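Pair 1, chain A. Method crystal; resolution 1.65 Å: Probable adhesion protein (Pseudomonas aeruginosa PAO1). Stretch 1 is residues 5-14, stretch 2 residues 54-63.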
# COMPACT_ATOMS: atom_id res chain seq x y z
N LYS A 5 -0.52 28.93 -9.64
CA LYS A 5 -0.04 28.68 -11.00
C LYS A 5 0.56 27.28 -11.06
O LYS A 5 0.07 26.44 -11.81
CB LYS A 5 0.98 29.74 -11.46
CG LYS A 5 0.37 31.07 -11.95
CD LYS A 5 -0.30 31.94 -10.86
CE LYS A 5 0.55 32.18 -9.63
NZ LYS A 5 -0.27 32.66 -8.48
N ARG A 6 1.61 27.01 -10.25
CA ARG A 6 2.21 25.68 -10.15
C ARG A 6 1.34 24.96 -9.12
O ARG A 6 1.20 25.47 -8.00
CB ARG A 6 3.68 25.77 -9.69
CG ARG A 6 4.43 24.45 -9.64
CD ARG A 6 5.93 24.63 -9.43
NE ARG A 6 6.70 24.30 -10.64
CZ ARG A 6 7.31 25.19 -11.42
NH1 ARG A 6 7.98 24.80 -12.49
NH2 ARG A 6 7.27 26.49 -11.12
N LEU A 7 0.69 23.85 -9.53
CA LEU A 7 -0.22 23.10 -8.65
C LEU A 7 0.42 22.65 -7.34
O LEU A 7 1.56 22.18 -7.34
CB LEU A 7 -0.74 21.82 -9.33
CG LEU A 7 -1.88 21.86 -10.34
CD1 LEU A 7 -2.23 20.42 -10.75
CD2 LEU A 7 -3.13 22.47 -9.75
N ARG A 8 -0.33 22.73 -6.24
CA ARG A 8 0.11 22.22 -4.95
C ARG A 8 -0.83 21.04 -4.68
O ARG A 8 -2.03 21.24 -4.49
CB ARG A 8 0.04 23.31 -3.86
CG ARG A 8 1.23 24.27 -3.97
CD ARG A 8 1.30 25.37 -2.91
NE ARG A 8 1.18 24.88 -1.54
CZ ARG A 8 2.17 24.37 -0.81
NH1 ARG A 8 1.95 23.97 0.44
NH2 ARG A 8 3.39 24.26 -1.32
N ILE A 9 -0.29 19.83 -4.74
CA ILE A 9 -1.03 18.56 -4.62
C ILE A 9 -0.79 17.85 -3.28
O ILE A 9 0.33 17.42 -2.99
CB ILE A 9 -0.60 17.61 -5.79
CG1 ILE A 9 -0.69 18.30 -7.15
CG2 ILE A 9 -1.40 16.28 -5.75
CD1 ILE A 9 0.25 17.59 -8.21
N GLY A 10 -1.85 17.63 -2.54
CA GLY A 10 -1.76 16.90 -1.29
C GLY A 10 -1.84 15.41 -1.52
O GLY A 10 -2.53 14.95 -2.43
N ILE A 11 -1.09 14.65 -0.72
CA ILE A 11 -1.07 13.19 -0.71
C ILE A 11 -1.26 12.70 0.73
O ILE A 11 -0.99 13.46 1.67
CB ILE A 11 0.16 12.55 -1.41
CG1 ILE A 11 1.49 12.88 -0.66
CG2 ILE A 11 0.19 12.93 -2.89
CD1 ILE A 11 1.83 11.89 0.52
N THR A 12 -1.63 11.42 0.90
CA THR A 12 -1.94 10.92 2.24
C THR A 12 -1.01 9.82 2.75
O THR A 12 -0.76 9.76 3.96
CB THR A 12 -3.41 10.44 2.30
OG1 THR A 12 -3.54 9.29 1.47
CG2 THR A 12 -4.40 11.52 1.85
N LEU A 13 -0.62 8.89 1.88
CA LEU A 13 0.23 7.74 2.21
C LEU A 13 1.47 7.75 1.32
O LEU A 13 1.41 8.25 0.18
CB LEU A 13 -0.55 6.42 2.04
CG LEU A 13 -1.93 6.33 2.73
CD1 LEU A 13 -2.72 5.16 2.20
CD2 LEU A 13 -1.80 6.23 4.26
N HIS A 14 2.57 7.16 1.82
CA HIS A 14 3.85 7.10 1.10
C HIS A 14 3.74 6.67 -0.37
O HIS A 14 4.31 7.35 -1.22
CB HIS A 14 4.88 6.22 1.83
CG HIS A 14 5.34 6.79 3.13
ND1 HIS A 14 4.53 6.77 4.25
CD2 HIS A 14 6.52 7.36 3.45
CE1 HIS A 14 5.25 7.32 5.22
NE2 HIS A 14 6.44 7.71 4.78
N GLY A 54 -5.31 24.38 3.44
CA GLY A 54 -5.64 25.71 2.94
C GLY A 54 -4.69 26.26 1.88
O GLY A 54 -5.08 27.17 1.14
N THR A 55 -3.46 25.70 1.76
CA THR A 55 -2.46 26.13 0.77
C THR A 55 -2.43 25.22 -0.49
O THR A 55 -1.64 25.46 -1.41
CB THR A 55 -1.06 26.25 1.43
OG1 THR A 55 -0.50 24.95 1.63
CG2 THR A 55 -1.08 27.04 2.76
N LEU A 56 -3.29 24.19 -0.53
CA LEU A 56 -3.34 23.21 -1.63
C LEU A 56 -4.38 23.51 -2.69
O LEU A 56 -5.34 24.24 -2.43
CB LEU A 56 -3.55 21.78 -1.08
CG LEU A 56 -2.64 21.31 0.07
CD1 LEU A 56 -3.03 19.92 0.52
CD2 LEU A 56 -1.20 21.34 -0.33
N ASP A 57 -4.19 22.92 -3.89
CA ASP A 57 -5.12 23.05 -5.02
C ASP A 57 -5.96 21.80 -5.22
O ASP A 57 -6.99 21.87 -5.89
CB ASP A 57 -4.35 23.35 -6.31
CG ASP A 57 -3.57 24.63 -6.20
OD1 ASP A 57 -4.20 25.69 -5.96
OD2 ASP A 57 -2.33 24.57 -6.28
N VAL A 58 -5.46 20.65 -4.75
CA VAL A 58 -6.09 19.34 -4.93
C VAL A 58 -5.50 18.35 -3.94
O VAL A 58 -4.31 18.47 -3.58
CB VAL A 58 -5.97 18.83 -6.41
CG1 VAL A 58 -4.51 18.69 -6.86
CG2 VAL A 58 -6.74 17.52 -6.63
N VAL A 59 -6.31 17.36 -3.52
CA VAL A 59 -5.82 16.28 -2.66
C VAL A 59 -6.08 14.94 -3.37
O VAL A 59 -7.21 14.68 -3.78
CB VAL A 59 -6.43 16.27 -1.22
CG1 VAL A 59 -5.86 15.12 -0.39
CG2 VAL A 59 -6.21 17.60 -0.49
N VAL A 60 -5.05 14.10 -3.50
CA VAL A 60 -5.14 12.76 -4.05
C VAL A 60 -5.47 11.83 -2.87
O VAL A 60 -4.79 11.87 -1.84
CB VAL A 60 -3.83 12.33 -4.77
CG1 VAL A 60 -3.86 10.84 -5.14
CG2 VAL A 60 -3.61 13.19 -6.02
N LEU A 61 -6.53 11.02 -3.04
CA LEU A 61 -6.99 10.09 -1.99
C LEU A 61 -6.99 8.64 -2.43
O LEU A 61 -7.31 8.31 -3.57
CB LEU A 61 -8.44 10.42 -1.57
CG LEU A 61 -8.75 11.75 -0.88
CD1 LEU A 61 -10.22 11.80 -0.47
CD2 LEU A 61 -7.89 11.97 0.34
N ASN A 62 -6.68 7.75 -1.47
CA ASN A 62 -6.81 6.32 -1.64
C ASN A 62 -8.35 6.12 -1.71
O ASN A 62 -8.85 5.44 -2.62
CB ASN A 62 -6.18 5.58 -0.42
CG ASN A 62 -6.68 4.16 -0.25
OD1 ASN A 62 -7.64 3.91 0.50
ND2 ASN A 62 -6.05 3.21 -0.95
N GLY A 63 -9.06 6.77 -0.79
CA GLY A 63 -10.53 6.83 -0.75
C GLY A 63 -11.31 5.54 -0.68
O GLY A 63 -12.54 5.55 -0.88
O HOH W 1 -1.01 26.81 -6.71
O HOH W 2 -2.78 10.10 -1.26

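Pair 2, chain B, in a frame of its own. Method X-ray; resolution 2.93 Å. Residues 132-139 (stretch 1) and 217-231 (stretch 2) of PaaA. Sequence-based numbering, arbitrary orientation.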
# COMPACT_ATOMS: atom_id res chain seq x y z
N GLN B 132 -3.60 12.98 -18.57
CA GLN B 132 -3.13 14.27 -19.01
C GLN B 132 -2.12 14.88 -18.03
O GLN B 132 -1.49 15.89 -18.34
CB GLN B 132 -4.33 15.18 -19.24
CG GLN B 132 -4.98 14.83 -20.54
CD GLN B 132 -6.47 15.03 -20.54
OE1 GLN B 132 -7.07 15.33 -19.50
NE2 GLN B 132 -7.08 14.87 -21.70
N SER B 133 -1.94 14.24 -16.88
CA SER B 133 -1.04 14.75 -15.86
C SER B 133 0.41 14.38 -16.06
O SER B 133 0.71 13.37 -16.69
CB SER B 133 -1.48 14.25 -14.49
OG SER B 133 -2.66 14.92 -14.10
N LYS B 134 1.29 15.21 -15.51
CA LYS B 134 2.74 14.98 -15.51
C LYS B 134 3.30 15.21 -14.13
O LYS B 134 3.25 16.33 -13.61
CB LYS B 134 3.46 15.90 -16.50
CG LYS B 134 3.07 15.72 -17.95
CD LYS B 134 4.11 16.36 -18.86
CE LYS B 134 5.51 16.10 -18.33
NZ LYS B 134 6.56 16.63 -19.23
N VAL B 135 3.84 14.17 -13.53
CA VAL B 135 4.33 14.26 -12.17
C VAL B 135 5.82 14.13 -12.20
O VAL B 135 6.35 13.27 -12.89
CB VAL B 135 3.65 13.19 -11.26
CG1 VAL B 135 4.10 13.29 -9.83
CG2 VAL B 135 2.17 13.38 -11.32
N ALA B 136 6.50 15.04 -11.51
CA ALA B 136 7.95 15.03 -11.42
C ALA B 136 8.33 14.61 -10.02
O ALA B 136 7.81 15.12 -9.04
CB ALA B 136 8.54 16.38 -11.76
N ILE B 137 9.23 13.65 -9.94
CA ILE B 137 9.63 13.08 -8.66
C ILE B 137 11.12 13.29 -8.46
O ILE B 137 11.93 12.90 -9.30
CB ILE B 137 9.29 11.58 -8.57
CG1 ILE B 137 7.83 11.37 -8.97
CG2 ILE B 137 9.47 11.08 -7.16
CD1 ILE B 137 7.42 9.91 -9.00
N PHE B 138 11.46 13.95 -7.37
CA PHE B 138 12.84 14.30 -7.11
C PHE B 138 13.47 13.28 -6.19
O PHE B 138 13.33 13.37 -4.99
CB PHE B 138 12.93 15.72 -6.54
CG PHE B 138 12.74 16.79 -7.57
CD1 PHE B 138 13.83 17.31 -8.26
CD2 PHE B 138 11.48 17.23 -7.91
CE1 PHE B 138 13.67 18.25 -9.23
CE2 PHE B 138 11.30 18.17 -8.89
CZ PHE B 138 12.40 18.69 -9.55
N GLY B 139 14.15 12.31 -6.77
CA GLY B 139 14.88 11.32 -5.99
C GLY B 139 14.23 9.95 -6.03
O GLY B 139 13.06 9.79 -5.67
N ARG B 217 18.47 25.34 -13.84
CA ARG B 217 18.35 23.94 -14.21
C ARG B 217 17.04 23.37 -13.68
O ARG B 217 16.32 22.66 -14.39
CB ARG B 217 19.55 23.13 -13.70
CG ARG B 217 19.55 21.64 -14.09
CD ARG B 217 19.26 21.46 -15.56
NE ARG B 217 19.38 20.08 -16.04
CZ ARG B 217 19.02 19.69 -17.26
NH1 ARG B 217 18.50 20.56 -18.11
NH2 ARG B 217 19.17 18.44 -17.65
N LEU B 218 16.71 23.72 -12.44
CA LEU B 218 15.50 23.23 -11.78
C LEU B 218 14.23 23.55 -12.56
O LEU B 218 13.32 22.73 -12.59
CB LEU B 218 15.38 23.84 -10.39
CG LEU B 218 16.39 23.33 -9.37
CD1 LEU B 218 16.29 24.11 -8.06
CD2 LEU B 218 16.17 21.84 -9.14
N GLU B 219 14.16 24.72 -13.18
CA GLU B 219 12.98 25.06 -13.97
C GLU B 219 13.00 24.20 -15.24
O GLU B 219 11.95 23.91 -15.81
CB GLU B 219 12.95 26.55 -14.30
CG GLU B 219 12.91 27.47 -13.08
CD GLU B 219 12.81 28.97 -13.45
OE1 GLU B 219 12.70 29.29 -14.66
OE2 GLU B 219 12.88 29.83 -12.53
N GLU B 220 14.19 23.79 -15.67
CA GLU B 220 14.30 22.88 -16.80
C GLU B 220 13.87 21.47 -16.39
O GLU B 220 13.14 20.81 -17.11
CB GLU B 220 15.72 22.86 -17.39
CG GLU B 220 16.03 24.02 -18.36
CD GLU B 220 17.40 23.92 -19.05
OE1 GLU B 220 18.37 23.38 -18.45
OE2 GLU B 220 17.50 24.37 -20.21
N LEU B 221 14.33 21.01 -15.22
CA LEU B 221 13.97 19.68 -14.74
C LEU B 221 12.47 19.60 -14.44
O LEU B 221 11.82 18.62 -14.82
CB LEU B 221 14.77 19.31 -13.49
CG LEU B 221 16.28 19.06 -13.71
CD1 LEU B 221 16.94 18.66 -12.41
CD2 LEU B 221 16.56 18.02 -14.80
N VAL B 222 11.92 20.62 -13.81
CA VAL B 222 10.48 20.64 -13.57
C VAL B 222 9.72 20.67 -14.90
O VAL B 222 8.78 19.92 -15.07
CB VAL B 222 10.05 21.83 -12.69
CG1 VAL B 222 8.55 21.98 -12.72
CG2 VAL B 222 10.55 21.66 -11.27
N GLY B 223 10.12 21.52 -15.83
CA GLY B 223 9.50 21.58 -17.14
C GLY B 223 8.01 21.82 -17.06
O GLY B 223 7.55 22.60 -16.22
N ASP B 224 7.24 21.08 -17.84
CA ASP B 224 5.79 21.29 -17.88
C ASP B 224 5.05 20.31 -16.99
O ASP B 224 3.94 19.92 -17.31
CB ASP B 224 5.24 21.19 -19.31
CG ASP B 224 5.52 19.84 -19.98
OD1 ASP B 224 6.18 18.98 -19.36
OD2 ASP B 224 5.09 19.66 -21.14
N SER B 225 5.67 19.95 -15.86
CA SER B 225 5.01 19.13 -14.86
C SER B 225 3.72 19.80 -14.41
O SER B 225 3.59 21.02 -14.43
CB SER B 225 5.91 18.90 -13.64
OG SER B 225 7.11 18.24 -13.99
N THR B 226 2.79 18.95 -14.00
CA THR B 226 1.50 19.39 -13.53
C THR B 226 1.36 19.12 -12.02
O THR B 226 0.44 19.62 -11.38
CB THR B 226 0.44 18.71 -14.35
OG1 THR B 226 0.61 17.30 -14.26
CG2 THR B 226 0.61 19.12 -15.81
N PHE B 227 2.29 18.35 -11.46
CA PHE B 227 2.29 18.01 -10.04
C PHE B 227 3.72 17.68 -9.61
O PHE B 227 4.50 17.17 -10.41
CB PHE B 227 1.39 16.80 -9.77
CG PHE B 227 0.70 16.84 -8.43
CD1 PHE B 227 -0.65 17.11 -8.34
CD2 PHE B 227 1.41 16.59 -7.27
CE1 PHE B 227 -1.27 17.15 -7.11
CE2 PHE B 227 0.79 16.64 -6.03
CZ PHE B 227 -0.54 16.92 -5.95
N ILE B 228 4.09 17.96 -8.36
CA ILE B 228 5.44 17.66 -7.90
C ILE B 228 5.43 16.91 -6.56
O ILE B 228 4.69 17.26 -5.63
CB ILE B 228 6.31 18.96 -7.73
CG1 ILE B 228 6.60 19.60 -9.08
CG2 ILE B 228 7.60 18.66 -7.00
CD1 ILE B 228 7.31 20.87 -8.99
N ILE B 229 6.28 15.89 -6.48
CA ILE B 229 6.48 15.12 -5.26
C ILE B 229 7.94 15.27 -4.86
O ILE B 229 8.81 15.02 -5.69
CB ILE B 229 6.17 13.61 -5.46
CG1 ILE B 229 4.75 13.40 -6.03
CG2 ILE B 229 6.40 12.82 -4.18
CD1 ILE B 229 4.37 11.95 -6.25
N LEU B 230 8.19 15.66 -3.61
CA LEU B 230 9.56 15.79 -3.11
C LEU B 230 9.56 15.52 -1.63
O LEU B 230 8.51 15.45 -1.02
CB LEU B 230 10.18 17.17 -3.38
CG LEU B 230 9.53 18.47 -2.88
CD1 LEU B 230 8.20 18.64 -3.54
CD2 LEU B 230 9.40 18.57 -1.34
N ALA B 231 10.75 15.42 -1.04
CA ALA B 231 10.88 15.01 0.35
C ALA B 231 10.77 16.17 1.32
O ALA B 231 10.81 17.33 0.94
CB ALA B 231 12.19 14.28 0.57

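Both pairs set two parallel strands side by side, crossing at -29° in pair 1 and -21° in pair 2; 14 central residues superpose with an RMSD of 0.6 Å. A:Ile9 pairs with A:Val58 and A:Gly10 with A:Val59, matching the bridges B:Val135 to B:Phe227 and B:Ala136 to B:Ile228; pair 2 adds a bridge between B:Ile137 and B:Ile229. The hydrogen bonds alternate as parallel strands require: A:Gly10 N to A:Val58 O (2.8 Å) and A:Val60 N to A:Gly10 O (2.9 Å) correspond to B:Ala136 N to B:Phe227 O and B:Ile229 N to B:Ala136 O (both 3.1 Å). In pair 2 a weak bond from B:Phe138 N to B:Ile229 O (3.3 Å) continues the ladder; in pair 1 water 2 fills this step, accepting from A:Thr12 N (2.8 Å) and donating to A:Val60 O (2.7 Å).

At the entry to the strands, two different side chains do one job. A:Asp57 OD2 accepts from A:Arg8 N (2.7 Å) while A:Asp57 N donates to A:Arg8 O (2.8 Å); at the matching position B:Thr226 OG1 accepts from B:Lys134 N (2.5 Å) and B:Thr226 N donates to B:Lys134 O (2.7 Å). Each residue thus grips both backbone polar atoms of its partner. The basic side chains of A:Arg8 and B:Lys134 start alike, with chi1 m and chi2 t, and both reach the same matched position, A:Thr55 in pair 1 and B:Asp224 in pair 2. The arginine bonds through NE to A:Thr55 O and through NH1 to A:Thr55 OG1 (both 2.9 Å), whereas the lysine makes a salt bridge, B:Lys134 NZ lying a very short 2.4 Å from B:Asp224 OD1.

At A:Gly10 and B:Ala136, bulk is divided differently between the strand and the loop that precedes its partner strand. A:Gly10 leaves room for A:Leu56, whose CD1 lies 3.7 Å from A:Gly10 CA; an ideal CB there would sit 2.7 Å from that CD1, a clash. In pair 2 the methyl of B:Ala136 faces the smaller B:Ser225, with CB 3.2 Å from OG, and that hydroxyl turns back to donate to B:Val222 O (2.6 Å).

Beyond it, A:Thr12 offers a methyl, CG2, 3.8 Å from A:Leu61 CD2. B:Phe138 instead extends its ring edge to B:Val222 CG2 (3.9 Å from CZ) and B:Ile228 CG2 (4.2 Å from CE2), linking strand to helix. Across the sheet, A:Ile9 CG2 meets A:Val60 CG2 and B:Val135 CG1 meets B:Ile229 CD1, both at 3.8 Å.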